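Local structure of alcohol dehydrogenase superfamily protein (3GAZ) at residues L131-V134 / F135-W139; D186-Y189 / V190-G194; D206-A209 / E210-G214; G226-L229 / D230-S234. The protein probably acts as an NADP-dependent oxidoreductase of the medium-chain dehydrogenase/reductase family, joining a GroES-like domain to a Rossmann-type nucleotide-binding domain. All coordinates share one frame; numbering follows the deposited sequence.

All four contacts are short-range, each lying in or at an end of a single helix. Contact 1 sits near the centre of the chain, about 4 Å from it, on helix 132-145; the side chain of Val134 there lies about 5 Å from a bound calcium ion. The other three belong to the Rossmann-type part, where helices 184-193, 204-212 and 227-235 accompany a six-stranded parallel sheet. Contact 2 is about 19 Å from contact 1, centre to centre. Contacts 3 and 4 approach most closely, with centres about 16 Å and nearest atoms about 5 Å apart. Contact 1 borders and contact 2 touches a glycine-rich turn (Gly159, Gly161, Gly164) consistent with dinucleotide binding.

Contact 1: L131-V134 / F135-W139; sequences LPLV and FITAW
Thr137 turns its hydroxyl back onto the preceding turn of the helix, where OG1 donates to Leu133 O at 2.8 Å. With chi1 at -63°, OG1 stands beside its own backbone N, and the methyl CG2 takes the position anti to that nitrogen. The hydroxyl arrives well above the carbonyl plane of Leu133, 45° out of it, whereas the amide of Thr137 reaches the same oxygen with a much smaller tilt. Leu133 O is thus gripped twice by one residue. Thr137 OG1 has a further hydrogen-bond partner in Thr268. The leucine side chain passes slantwise beside the threonine, its CD1 lying 3.5 Å from Thr137 OG1.

On another side of the helix, Leu131 and Phe135 are linked mainly through the backbone: Phe135 N donates to Leu131 O at 2.9 Å, almost in line with the carbonyl bond. Their side chains meet loosely, Leu131 CG lying 4.5 Å from Phe135 CB, because the phenyl ring leads away from segment 131-134. Ile136 lays CG1 against Pro132 O at 3.3 Å, beside that oxygen, which also accepts a nearly straight bond (171°) from Ile136 N. Ala138 continues the ladder by donating from N to Val134 O. This is regular alpha-helical i to i+4 bonding in the first turns of helix 132-145.

The helix is buried between several elements. Phe135 and Ala138 rest on helix 162-173, Ile136 and Trp139 meet Met284 of helix 278-293, and Pro132 and Leu133 press on strand 90-94.

Contact 2: D186-Y189 / V190-G194; sequences DLEY and VRDLG
Glu188 and Arg191 come together through matching first torsions, each CG anti to the backbone nitrogen (chi1 -169° and -175°), with a bend at chi2 in the glutamate and at chi3 in the arginine. The two side chains run alongside each other on the outer surface of helix 184-193, the helix of a beta-alpha-beta crossover between strands 177-182 and 196-199 of the Rossmann-type sheet. Glu188 OE2 sits at one edge of the guanidinium, near its plane, and takes both Arg191 NE, at 2.6 Å on its syn side, and Arg191 NH2. Both bonds are bent (138°), and the 2.5 Å from OE2 to NH2 is doubtfully short. Carboxylate and guanidinium planes are turned about half a right angle apart. Asp192 extends the salt-bridge network weakly: its OD2, a long 3.6 Å from Arg191 NH2, lies well out of the guanidinium plane, so charge alone acts there. The arginine probably eases the repulsion between the neighbouring carboxylates.

Tyr189, which makes a cation-pi contact with Arg300, receives Leu193 over one ring face. The helix closes in a Schellman motif at Gly194, whose positive phi accompanies a bond from its N to Arg191 O. Leu193 CD1 approaches Tyr189 CE2 to 3.6 Å.

Contact 3: D206-A209 / E210-G214; sequences DYAA and EHTAG
Thr212 and Ala208 meet through hydrogen bonds that converge on one carbonyl. Ala208 O accepts from Thr212 OG1 at 2.6 Å, from Thr212 N at 2.8 Å and from Gly214 N at 3.1 Å, the last coming from above the carbonyl plane. The hydroxyl can bend back because chi1 of 67° places OG1 between the backbone nitrogen and the carbonyl carbon of its own residue; it is also hydrogen-bonded to Gly216 N. Just before these, Glu210 N and His211 N donate to Asp206 O and Tyr207 O in ordinary helical fashion.

These bonds finish helix 204-212 of the Rossmann-type domain, where the chain leaves helical geometry at Ala213 with positive phi and Gly214 follows with phi positive as well. Gly214 N then comes within 3.5 Å of Ala209 CA.

Van der Waals contacts are few. The imidazole of His211 brings CD2 to 3.4 Å from Tyr207 O, approached obliquely, and Glu210 CG lies 4.0 Å above the plane of the same ring, over its centre. His211 also meets the ring of Phe179, and both it and Tyr207 touch strand 196-199.

Charge acts through Glu210, whose extended chain carries OE1 to a salt bridge with Arg202.

Contact 4: G226-L229 / D230-S234; sequences GPVL and DASFS
Leu229 and Phe233 pack their side chains together along one flank of helix 227-235, and the leucine can be traced outward. Its CB is held beside the next amide, Asp230 N, by the chain itself. CG, anti to the backbone nitrogen (chi1 177°), comes 4.0 Å from Phe233 CZ. From there CD1 turns to the ring and makes the closest side-chain approach of the pair, 3.7 Å to Phe233 CE1, the two side chains crossing at a slant. The carbonyl of Leu229 also faces this ring: its oxygen stands 3.5 Å above one face, displaced toward the rim, while still accepting from Phe233 N at 3.0 Å.

Ser232 bonds back to Val228 in two ways. Its OG, beside its own backbone nitrogen at chi1 -61°, donates to Val228 O at 2.8 Å, and its amide donates to the same oxygen. The two donors reach that oxygen from opposite faces of the carbonyl plane.

At the start of the helix Gly226 holds the N-cap position, with Pro227 as the first helical residue. Asp230 folds CB against Pro227 O at 3.4 Å, and its carboxylate stays near the first turn. Leu229, Ser232 and Phe233 all press on Val242 of strand 240-244 in the Rossmann-type sheet, and Lys259 NZ bonds to the carbonyls of Phe233 and Ser234.

The chemistry is divided by side: an apolar pair and a buried serine hydroxyl, which donates to Val228 O and has a weak further bond to Gln157 NE2, face the sheet, while the acidic group of Asp230 near the N-terminal end of helix 227-235 would probably interact favourably with the helix dipole.

Contact 1: L131-V134 / F135-W139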
loop_
_atom_site.group_PDB
_atom_site.type_symbol
_atom_site.label_atom_id
_atom_site.label_comp_id
_atom_site.label_asym_id
_atom_site.label_seq_id
_atom_site.Cartn_x
_atom_site.Cartn_y
_atom_site.Cartn_z
ATOM N N LEU A 131 -14.892 -11.625 -12.680
ATOM C CA LEU A 131 -14.743 -10.822 -13.892
ATOM C C LEU A 131 -13.832 -9.577 -13.859
ATOM O O LEU A 131 -13.024 -9.374 -14.762
ATOM C CB LEU A 131 -16.145 -10.409 -14.361
ATOM C CG LEU A 131 -16.472 -10.219 -15.844
ATOM C CD1 LEU A 131 -16.019 -11.422 -16.662
ATOM C CD2 LEU A 131 -17.987 -10.028 -15.977
ATOM N N PRO A 132 -13.941 -8.738 -12.814
ATOM C CA PRO A 132 -13.134 -7.511 -12.701
ATOM C C PRO A 132 -11.680 -7.484 -13.198
ATOM O O PRO A 132 -11.401 -6.913 -14.247
ATOM C CB PRO A 132 -13.256 -7.159 -11.221
ATOM C CG PRO A 132 -14.666 -7.583 -10.914
ATOM C CD PRO A 132 -14.727 -8.957 -11.586
ATOM N N LEU A 133 -10.756 -8.090 -12.460
ATOM C CA LEU A 133 -9.346 -8.063 -12.863
ATOM C C LEU A 133 -9.058 -8.529 -14.281
ATOM O O LEU A 133 -8.438 -7.799 -15.059
ATOM C CB LEU A 133 -8.474 -8.876 -11.899
ATOM C CG LEU A 133 -6.997 -8.981 -12.322
ATOM C CD1 LEU A 133 -6.380 -7.583 -12.437
ATOM C CD2 LEU A 133 -6.230 -9.820 -11.308
ATOM N N VAL A 134 -9.492 -9.737 -14.624
ATOM C CA VAL A 134 -9.219 -10.243 -15.959
ATOM C C VAL A 134 -9.877 -9.426 -17.063
ATOM O O VAL A 134 -9.289 -9.263 -18.127
ATOM C CB VAL A 134 -9.598 -11.752 -16.107
ATOM C CG1 VAL A 134 -8.789 -12.583 -15.113
ATOM C CG2 VAL A 134 -11.090 -11.960 -15.913
ATOM N N PHE A 135 -11.078 -8.901 -16.822
ATOM C CA PHE A 135 -11.739 -8.089 -17.844
ATOM C C PHE A 135 -10.940 -6.807 -18.070
ATOM O O PHE A 135 -10.651 -6.421 -19.205
ATOM C CB PHE A 135 -13.164 -7.700 -17.432
ATOM C CG PHE A 135 -13.892 -6.905 -18.488
ATOM C CD1 PHE A 135 -14.616 -7.551 -19.489
ATOM C CD2 PHE A 135 -13.785 -5.514 -18.528
ATOM C CE1 PHE A 135 -15.218 -6.825 -20.524
ATOM C CE2 PHE A 135 -14.384 -4.773 -19.560
ATOM C CZ PHE A 135 -15.102 -5.433 -20.562
ATOM N N ILE A 136 -10.602 -6.141 -16.972
ATOM C CA ILE A 136 -9.833 -4.907 -17.030
ATOM C C ILE A 136 -8.479 -5.161 -17.696
ATOM O O ILE A 136 -8.009 -4.351 -18.494
ATOM C CB ILE A 136 -9.623 -4.329 -15.611
ATOM C CG1 ILE A 136 -10.954 -3.786 -15.081
ATOM C CG2 ILE A 136 -8.563 -3.236 -15.630
ATOM C CD1 ILE A 136 -10.906 -3.343 -13.634
ATOM N N THR A 137 -7.860 -6.291 -17.373
ATOM C CA THR A 137 -6.569 -6.626 -17.953
ATOM C C THR A 137 -6.724 -6.794 -19.464
ATOM O O THR A 137 -5.957 -6.226 -20.246
ATOM C CB THR A 137 -6.005 -7.921 -17.329
ATOM O OG1 THR A 137 -5.789 -7.715 -15.924
ATOM C CG2 THR A 137 -4.691 -8.309 -17.986
ATOM N N ALA A 138 -7.736 -7.555 -19.870
ATOM C CA ALA A 138 -8.003 -7.791 -21.286
ATOM C C ALA A 138 -8.324 -6.491 -22.018
ATOM O O ALA A 138 -7.868 -6.266 -23.145
ATOM C CB ALA A 138 -9.167 -8.762 -21.438
ATOM N N TRP A 139 -9.107 -5.636 -21.372
ATOM C CA TRP A 139 -9.513 -4.364 -21.962
ATOM C C TRP A 139 -8.363 -3.372 -22.138
ATOM O O TRP A 139 -8.264 -2.704 -23.173
ATOM C CB TRP A 139 -10.612 -3.727 -21.111
ATOM C CG TRP A 139 -11.196 -2.482 -21.706
ATOM C CD1 TRP A 139 -10.693 -1.213 -21.632
ATOM C CD2 TRP A 139 -12.392 -2.394 -22.489
ATOM N NE1 TRP A 139 -11.507 -0.339 -22.320
ATOM C CE2 TRP A 139 -12.557 -1.038 -22.854
ATOM C CE3 TRP A 139 -13.344 -3.332 -22.916
ATOM C CZ2 TRP A 139 -13.636 -0.595 -23.631
ATOM C CZ3 TRP A 139 -14.420 -2.890 -23.690
ATOM C CH2 TRP A 139 -14.554 -1.532 -24.035
#

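Contact 2: D186-Y189 / V190-G194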
loop_
_atom_site.group_PDB
_atom_site.type_symbol
_atom_site.label_atom_id
_atom_site.label_comp_id
_atom_site.label_asym_id
_atom_site.label_seq_id
_atom_site.Cartn_x
_atom_site.Cartn_y
_atom_site.Cartn_z
ATOM N N ASP A 186 -9.428 -27.072 -23.515
ATOM C CA ASP A 186 -10.038 -25.768 -23.747
ATOM C C ASP A 186 -10.378 -25.452 -25.203
ATOM O O ASP A 186 -11.106 -24.494 -25.473
ATOM C CB ASP A 186 -9.137 -24.663 -23.189
ATOM C CG ASP A 186 -8.915 -24.790 -21.693
ATOM O OD1 ASP A 186 -9.897 -24.998 -20.952
ATOM O OD2 ASP A 186 -7.754 -24.669 -21.257
ATOM N N LEU A 187 -9.860 -26.248 -26.137
ATOM C CA LEU A 187 -10.117 -26.018 -27.560
ATOM C C LEU A 187 -11.606 -25.953 -27.888
ATOM O O LEU A 187 -12.041 -25.135 -28.700
ATOM C CB LEU A 187 -9.455 -27.116 -28.402
ATOM C CG LEU A 187 -7.923 -27.124 -28.375
ATOM C CD1 LEU A 187 -7.405 -28.355 -29.102
ATOM C CD2 LEU A 187 -7.385 -25.849 -29.015
ATOM N N GLU A 188 -12.380 -26.823 -27.254
ATOM C CA GLU A 188 -13.814 -26.878 -27.474
ATOM C C GLU A 188 -14.488 -25.634 -26.902
ATOM O O GLU A 188 -15.410 -25.079 -27.503
ATOM C CB GLU A 188 -14.386 -28.129 -26.812
ATOM C CG GLU A 188 -15.803 -28.420 -27.207
ATOM C CD GLU A 188 -15.968 -28.427 -28.706
ATOM O OE1 GLU A 188 -15.147 -29.072 -29.395
ATOM O OE2 GLU A 188 -16.917 -27.785 -29.191
ATOM N N TYR A 189 -14.021 -25.210 -25.733
ATOM C CA TYR A 189 -14.560 -24.033 -25.070
ATOM C C TYR A 189 -14.331 -22.787 -25.927
ATOM O O TYR A 189 -15.240 -21.975 -26.111
ATOM C CB TYR A 189 -13.896 -23.851 -23.699
ATOM C CG TYR A 189 -14.202 -22.516 -23.061
ATOM C CD1 TYR A 189 -15.452 -22.255 -22.502
ATOM C CD2 TYR A 189 -13.260 -21.489 -23.075
ATOM C CE1 TYR A 189 -15.761 -20.999 -21.976
ATOM C CE2 TYR A 189 -13.557 -20.228 -22.555
ATOM C CZ TYR A 189 -14.806 -19.989 -22.008
ATOM O OH TYR A 189 -15.107 -18.743 -21.507
ATOM N N VAL A 190 -13.115 -22.641 -26.448
ATOM C CA VAL A 190 -12.769 -21.496 -27.291
ATOM C C VAL A 190 -13.624 -21.470 -28.554
ATOM O O VAL A 190 -14.099 -20.411 -28.976
ATOM C CB VAL A 190 -11.272 -21.527 -27.684
ATOM C CG1 VAL A 190 -10.974 -20.455 -28.728
ATOM C CG2 VAL A 190 -10.421 -21.300 -26.446
ATOM N N ARG A 191 -13.824 -22.641 -29.150
ATOM C CA ARG A 191 -14.639 -22.750 -30.356
ATOM C C ARG A 191 -16.045 -22.248 -30.037
ATOM O O ARG A 191 -16.622 -21.468 -30.795
ATOM C CB ARG A 191 -14.700 -24.210 -30.815
ATOM C CG ARG A 191 -15.428 -24.435 -32.134
ATOM C CD ARG A 191 -15.732 -25.918 -32.330
ATOM N NE ARG A 191 -16.680 -26.410 -31.329
ATOM C CZ ARG A 191 -17.964 -26.063 -31.281
ATOM N NH1 ARG A 191 -18.460 -25.221 -32.178
ATOM N NH2 ARG A 191 -18.756 -26.552 -30.335
ATOM N N ASP A 192 -16.583 -22.696 -28.904
ATOM C CA ASP A 192 -17.919 -22.301 -28.460
ATOM C C ASP A 192 -18.092 -20.790 -28.360
ATOM O O ASP A 192 -19.144 -20.258 -28.716
ATOM C CB ASP A 192 -18.235 -22.932 -27.102
ATOM C CG ASP A 192 -19.148 -24.133 -27.217
ATOM O OD1 ASP A 192 -20.333 -23.944 -27.570
ATOM O OD2 ASP A 192 -18.685 -25.265 -26.957
ATOM N N LEU A 193 -17.068 -20.101 -27.867
ATOM C CA LEU A 193 -17.134 -18.644 -27.738
ATOM C C LEU A 193 -17.282 -17.950 -29.087
ATOM O O LEU A 193 -17.736 -16.811 -29.155
ATOM C CB LEU A 193 -15.886 -18.105 -27.027
ATOM C CG LEU A 193 -15.789 -18.329 -25.516
ATOM C CD1 LEU A 193 -14.497 -17.706 -24.999
ATOM C CD2 LEU A 193 -16.999 -17.711 -24.816
ATOM N N GLY A 194 -16.897 -18.638 -30.159
ATOM C CA GLY A 194 -17.001 -18.054 -31.484
ATOM C C GLY A 194 -15.654 -17.718 -32.099
ATOM O O GLY A 194 -15.572 -17.008 -33.102
#

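Contact 3: D206-A209 / E210-G214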
loop_
_atom_site.group_PDB
_atom_site.type_symbol
_atom_site.label_atom_id
_atom_site.label_comp_id
_atom_site.label_asym_id
_atom_site.label_seq_id
_atom_site.Cartn_x
_atom_site.Cartn_y
_atom_site.Cartn_z
ATOM N N ASP A 206 3.022 -21.994 -38.625
ATOM C CA ASP A 206 2.056 -22.949 -39.139
ATOM C C ASP A 206 0.616 -22.455 -39.012
ATOM O O ASP A 206 -0.123 -22.470 -39.999
ATOM C CB ASP A 206 2.221 -24.305 -38.447
ATOM C CG ASP A 206 3.611 -24.896 -38.645
ATOM O OD1 ASP A 206 4.258 -24.565 -39.660
ATOM O OD2 ASP A 206 4.055 -25.697 -37.796
ATOM N N TYR A 207 0.197 -22.011 -37.826
ATOM C CA TYR A 207 -1.177 -21.532 -37.723
ATOM C C TYR A 207 -1.376 -20.189 -38.419
ATOM O O TYR A 207 -2.488 -19.870 -38.838
ATOM C CB TYR A 207 -1.685 -21.492 -36.267
ATOM C CG TYR A 207 -0.874 -20.725 -35.245
ATOM C CD1 TYR A 207 -0.143 -21.401 -34.261
ATOM C CD2 TYR A 207 -0.903 -19.330 -35.202
ATOM C CE1 TYR A 207 0.529 -20.705 -33.251
ATOM C CE2 TYR A 207 -0.232 -18.623 -34.198
ATOM C CZ TYR A 207 0.477 -19.318 -33.226
ATOM O OH TYR A 207 1.113 -18.625 -32.224
ATOM N N ALA A 208 -0.305 -19.413 -38.570
ATOM C CA ALA A 208 -0.399 -18.131 -39.269
ATOM C C ALA A 208 -0.619 -18.424 -40.755
ATOM O O ALA A 208 -1.357 -17.713 -41.450
ATOM C CB ALA A 208 0.887 -17.319 -39.086
ATOM N N ALA A 209 0.026 -19.480 -41.240
ATOM C CA ALA A 209 -0.114 -19.872 -42.640
ATOM C C ALA A 209 -1.539 -20.351 -42.926
ATOM O O ALA A 209 -2.153 -19.937 -43.900
ATOM C CB ALA A 209 0.883 -20.972 -42.977
ATOM N N GLU A 210 -2.065 -21.217 -42.066
ATOM C CA GLU A 210 -3.410 -21.754 -42.255
ATOM C C GLU A 210 -4.524 -20.720 -42.159
ATOM O O GLU A 210 -5.493 -20.778 -42.913
ATOM C CB GLU A 210 -3.704 -22.865 -41.233
ATOM C CG GLU A 210 -5.060 -23.550 -41.451
ATOM C CD GLU A 210 -5.515 -24.419 -40.278
ATOM O OE1 GLU A 210 -4.689 -24.759 -39.407
ATOM O OE2 GLU A 210 -6.710 -24.777 -40.236
ATOM N N HIS A 211 -4.383 -19.766 -41.245
ATOM C CA HIS A 211 -5.440 -18.783 -41.026
ATOM C C HIS A 211 -5.274 -17.353 -41.526
ATOM O O HIS A 211 -6.252 -16.608 -41.577
ATOM C CB HIS A 211 -5.770 -18.751 -39.532
ATOM C CG HIS A 211 -6.194 -20.077 -38.984
ATOM N ND1 HIS A 211 -7.362 -20.700 -39.370
ATOM C CD2 HIS A 211 -5.603 -20.904 -38.091
ATOM C CE1 HIS A 211 -7.471 -21.855 -38.737
ATOM N NE2 HIS A 211 -6.417 -22.003 -37.955
ATOM N N THR A 212 -4.060 -16.949 -41.882
ATOM C CA THR A 212 -3.856 -15.577 -42.348
ATOM C C THR A 212 -3.060 -15.527 -43.644
ATOM O O THR A 212 -2.393 -14.537 -43.939
ATOM C CB THR A 212 -3.131 -14.736 -41.278
ATOM O OG1 THR A 212 -1.790 -15.220 -41.106
ATOM C CG2 THR A 212 -3.868 -14.838 -39.943
ATOM N N ALA A 213 -3.144 -16.599 -44.421
ATOM C CA ALA A 213 -2.418 -16.673 -45.680
ATOM C C ALA A 213 -0.940 -16.401 -45.432
ATOM O O ALA A 213 -0.242 -15.873 -46.296
ATOM C CB ALA A 213 -2.989 -15.663 -46.679
ATOM N N GLY A 214 -0.477 -16.753 -44.237
ATOM C CA GLY A 214 0.919 -16.567 -43.885
ATOM C C GLY A 214 1.345 -15.146 -43.564
ATOM O O GLY A 214 2.534 -14.891 -43.366
#

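Contact 4: G226-L229 / D230-S234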
loop_
_atom_site.group_PDB
_atom_site.type_symbol
_atom_site.label_atom_id
_atom_site.label_comp_id
_atom_site.label_asym_id
_atom_site.label_seq_id
_atom_site.Cartn_x
_atom_site.Cartn_y
_atom_site.Cartn_z
ATOM N N GLY A 226 6.627 -15.242 -20.983
ATOM C CA GLY A 226 7.768 -16.099 -21.246
ATOM C C GLY A 226 7.924 -16.431 -22.718
ATOM O O GLY A 226 7.907 -15.536 -23.555
ATOM N N PRO A 227 8.085 -17.716 -23.063
ATOM C CA PRO A 227 8.244 -18.139 -24.460
ATOM C C PRO A 227 7.031 -17.805 -25.322
ATOM O O PRO A 227 7.150 -17.624 -26.534
ATOM C CB PRO A 227 8.458 -19.647 -24.344
ATOM C CG PRO A 227 9.109 -19.797 -22.992
ATOM C CD PRO A 227 8.289 -18.851 -22.145
ATOM N N VAL A 228 5.859 -17.730 -24.700
ATOM C CA VAL A 228 4.640 -17.425 -25.440
ATOM C C VAL A 228 4.705 -16.011 -26.022
ATOM O O VAL A 228 4.111 -15.731 -27.068
ATOM C CB VAL A 228 3.384 -17.559 -24.536
ATOM C CG1 VAL A 228 2.131 -17.278 -25.345
ATOM C CG2 VAL A 228 3.322 -18.970 -23.936
ATOM N N LEU A 229 5.421 -15.118 -25.343
ATOM C CA LEU A 229 5.549 -13.749 -25.835
ATOM C C LEU A 229 6.421 -13.758 -27.088
ATOM O O LEU A 229 6.148 -13.044 -28.059
ATOM C CB LEU A 229 6.164 -12.844 -24.764
ATOM C CG LEU A 229 6.399 -11.396 -25.201
ATOM C CD1 LEU A 229 5.113 -10.815 -25.778
ATOM C CD2 LEU A 229 6.875 -10.576 -24.009
ATOM N N ASP A 230 7.472 -14.573 -27.070
ATOM C CA ASP A 230 8.353 -14.679 -28.233
ATOM C C ASP A 230 7.544 -15.226 -29.410
ATOM O O ASP A 230 7.687 -14.774 -30.542
ATOM C CB ASP A 230 9.530 -15.614 -27.938
ATOM C CG ASP A 230 10.406 -15.110 -26.810
ATOM O OD1 ASP A 230 10.878 -13.958 -26.894
ATOM O OD2 ASP A 230 10.625 -15.868 -25.843
ATOM N N ALA A 231 6.690 -16.207 -29.136
ATOM C CA ALA A 231 5.859 -16.797 -30.178
ATOM C C ALA A 231 4.909 -15.737 -30.734
ATOM O O ALA A 231 4.581 -15.739 -31.919
ATOM C CB ALA A 231 5.068 -17.981 -29.612
ATOM N N SER A 232 4.479 -14.825 -29.866
ATOM C CA SER A 232 3.575 -13.754 -30.267
ATOM C C SER A 232 4.278 -12.815 -31.246
ATOM O O SER A 232 3.670 -12.331 -32.201
ATOM C CB SER A 232 3.107 -12.970 -29.038
ATOM O OG SER A 232 2.401 -13.816 -28.140
ATOM N N PHE A 233 5.556 -12.550 -30.998
ATOM C CA PHE A 233 6.325 -11.682 -31.883
ATOM C C PHE A 233 6.418 -12.367 -33.243
ATOM O O PHE A 233 6.493 -11.713 -34.279
ATOM C CB PHE A 233 7.743 -11.459 -31.342
ATOM C CG PHE A 233 7.815 -10.597 -30.101
ATOM C CD1 PHE A 233 6.726 -9.840 -29.679
ATOM C CD2 PHE A 233 9.009 -10.492 -29.396
ATOM C CE1 PHE A 233 6.827 -8.992 -28.568
ATOM C CE2 PHE A 233 9.121 -9.648 -28.284
ATOM C CZ PHE A 233 8.028 -8.893 -27.876
ATOM N N SER A 234 6.415 -13.695 -33.223
ATOM C CA SER A 234 6.513 -14.478 -34.447
ATOM C C SER A 234 5.206 -14.502 -35.250
ATOM O O SER A 234 5.226 -14.520 -36.482
ATOM C CB SER A 234 6.946 -15.907 -34.100
ATOM O OG SER A 234 7.078 -16.698 -35.264
#